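Long-range contact in putative O-acetylhomoserine (Thiol)-lyase (Campylobacter jejuni, PDB 4OC9), which probably uses pyridoxal phosphate to make homocysteine from O-acetylhomoserine and sulfide, as a member of the trans-sulfuration enzyme family: residues D[89-94]-D[256-261]. Sequence-based numbering, arbitrary orientation.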
loop_
_atom_site.group_PDB
_atom_site.type_symbol
_atom_site.label_atom_id
_atom_site.label_comp_id
_atom_site.label_asym_id
_atom_site.label_seq_id
_atom_site.Cartn_x
_atom_site.Cartn_y
_atom_site.Cartn_z
ATOM N N PHE D 89 12.140 -12.168 20.385
ATOM C CA PHE D 89 13.488 -11.649 20.655
ATOM C C PHE D 89 13.436 -10.444 21.616
ATOM O O PHE D 89 14.086 -10.445 22.660
ATOM C CB PHE D 89 14.196 -11.392 19.336
ATOM C CG PHE D 89 15.440 -10.606 19.464
ATOM C CD1 PHE D 89 16.473 -11.045 20.247
ATOM C CD2 PHE D 89 15.626 -9.471 18.671
ATOM C CE1 PHE D 89 17.655 -10.316 20.331
ATOM C CE2 PHE D 89 16.790 -8.750 18.720
ATOM C CZ PHE D 89 17.821 -9.171 19.561
ATOM N N TYR D 90 12.667 -9.429 21.250
ATOM C CA TYR D 90 12.489 -8.228 22.072
ATOM C C TYR D 90 11.969 -8.520 23.472
ATOM O O TYR D 90 12.402 -7.890 24.425
ATOM C CB TYR D 90 11.575 -7.242 21.329
ATOM C CG TYR D 90 12.290 -6.361 20.327
ATOM C CD1 TYR D 90 13.376 -6.835 19.597
ATOM C CD2 TYR D 90 11.764 -5.126 19.973
ATOM C CE1 TYR D 90 14.021 -6.040 18.678
ATOM C CE2 TYR D 90 12.385 -4.331 19.027
ATOM C CZ TYR D 90 13.506 -4.798 18.378
ATOM O OH TYR D 90 14.129 -4.024 17.427
ATOM N N ALA D 91 11.066 -9.482 23.603
ATOM C CA ALA D 91 10.512 -9.823 24.920
ATOM C C ALA D 91 11.581 -10.446 25.839
ATOM O O ALA D 91 11.694 -10.084 27.012
ATOM C CB ALA D 91 9.332 -10.739 24.795
ATOM N N LEU D 92 12.386 -11.331 25.279
ATOM C CA LEU D 92 13.452 -11.969 26.025
ATOM C C LEU D 92 14.588 -10.996 26.421
ATOM O O LEU D 92 14.974 -10.897 27.601
ATOM C CB LEU D 92 13.991 -13.158 25.225
ATOM C CG LEU D 92 12.953 -14.285 25.039
ATOM C CD1 LEU D 92 13.394 -15.324 24.015
ATOM C CD2 LEU D 92 12.619 -14.949 26.368
ATOM N N ILE D 93 15.120 -10.262 25.444
ATOM C CA ILE D 93 16.214 -9.313 25.734
ATOM C C ILE D 93 15.766 -8.164 26.606
ATOM O O ILE D 93 16.607 -7.527 27.213
ATOM C CB ILE D 93 16.917 -8.759 24.482
ATOM C CG1 ILE D 93 15.926 -7.940 23.637
ATOM C CG2 ILE D 93 17.562 -9.902 23.703
ATOM C CD1 ILE D 93 16.506 -7.378 22.357
ATOM N N ASN D 94 14.466 -7.904 26.699
ATOM C CA ASN D 94 14.034 -6.798 27.530
ATOM C C ASN D 94 14.103 -7.242 28.983
ATOM O O ASN D 94 13.978 -6.429 29.900
ATOM C CB ASN D 94 12.593 -6.401 27.232
ATOM C CG ASN D 94 12.257 -5.016 27.749
ATOM O OD1 ASN D 94 13.118 -4.129 27.772
ATOM N ND2 ASN D 94 11.000 -4.784 28.045
ATOM N N PRO D 256 3.805 2.013 31.728
ATOM C CA PRO D 256 4.158 0.598 31.592
ATOM C C PRO D 256 5.624 0.577 31.198
ATOM O O PRO D 256 5.958 0.705 30.018
ATOM C CB PRO D 256 3.240 0.106 30.467
ATOM C CG PRO D 256 2.859 1.336 29.717
ATOM C CD PRO D 256 2.814 2.439 30.730
ATOM N N ILE D 257 6.491 0.392 32.183
ATOM C CA ILE D 257 7.934 0.414 31.936
ATOM C C ILE D 257 8.487 -0.679 31.032
ATOM O O ILE D 257 9.500 -0.477 30.382
ATOM C CB ILE D 257 8.747 0.518 33.248
ATOM C CG1 ILE D 257 8.689 -0.770 34.061
ATOM C CG2 ILE D 257 8.263 1.721 34.057
ATOM C CD1 ILE D 257 9.525 -0.701 35.326
ATOM N N PHE D 258 7.814 -1.828 30.983
ATOM C CA PHE D 258 8.277 -2.926 30.123
ATOM C C PHE D 258 8.164 -2.452 28.665
ATOM O O PHE D 258 9.124 -2.542 27.891
ATOM C CB PHE D 258 7.460 -4.193 30.347
ATOM C CG PHE D 258 7.831 -5.326 29.429
ATOM C CD1 PHE D 258 7.255 -5.423 28.142
ATOM C CD2 PHE D 258 8.681 -6.323 29.843
ATOM C CE1 PHE D 258 7.558 -6.487 27.303
ATOM C CE2 PHE D 258 8.999 -7.391 28.999
ATOM C CZ PHE D 258 8.433 -7.468 27.729
ATOM N N SER D 259 6.992 -1.919 28.326
ATOM C CA SER D 259 6.733 -1.421 26.975
ATOM C C SER D 259 7.620 -0.198 26.669
ATOM O O SER D 259 8.127 -0.052 25.552
ATOM C CB SER D 259 5.250 -1.093 26.787
ATOM O OG SER D 259 4.463 -2.270 26.911
ATOM N N ILE D 260 7.794 0.671 27.659
ATOM C CA ILE D 260 8.628 1.853 27.471
ATOM C C ILE D 260 10.031 1.456 27.095
ATOM O O ILE D 260 10.611 2.036 26.182
ATOM C CB ILE D 260 8.678 2.748 28.727
ATOM C CG1 ILE D 260 7.322 3.423 28.974
ATOM C CG2 ILE D 260 9.727 3.830 28.592
ATOM C CD1 ILE D 260 6.791 4.312 27.846
ATOM N N ARG D 261 10.580 0.449 27.762
ATOM C CA ARG D 261 11.932 0.063 27.433
ATOM C C ARG D 261 11.977 -0.500 26.012
ATOM O O ARG D 261 12.894 -0.234 25.268
ATOM C CB ARG D 261 12.576 -0.854 28.501
ATOM C CG ARG D 261 14.086 -0.901 28.284
ATOM C CD ARG D 261 14.972 -1.379 29.453
ATOM N NE ARG D 261 15.218 -2.789 29.529
ATOM C CZ ARG D 261 16.362 -3.407 29.229
ATOM N NH1 ARG D 261 17.496 -2.783 28.907
ATOM N NH2 ARG D 261 16.382 -4.714 29.353
#
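Ala91 meets Phe258 loosely, its CB lying 4.5 Å from ring atom CZ, and the contact illustrates how one polar residue, through its side chain and its backbone carbonyl, can join two helices in a protein interior. Next along, the Ile93 carbonyl O lies 3.5 Å from Arg261 NH2, oblique to the guanidinium, while its side chain packs farther down helix 257-270 on Trp266 and Leu270. Both helices belong to the PLP-binding domain of this fold-type I enzyme, beside strands 77-81 and 217-221 of its seven-stranded mixed sheet. Asn94 follows and takes part in both hydrogen bonds between the segments. Its chi1 of -162° sets CG anti to the backbone N; from there ND2 gives a bent hydrogen bond of 2.9 Å to Phe258 O, in the first turn of the other helix. The same nitrogen sits 3.2 Å above the centre of the Phe258 ring, whose plane is turned 70° from the amide. On the other branch, OD1 accepts from Trp266 NE1 and lies 3.0 Å from Arg261 NE. The Arg261 chain bends at chi3, which sets NE; at the edge of the guanidinium, NH2 donates a nearly straight 3.0 Å bond to Asn94 O, reaching it from above the carbonyl plane.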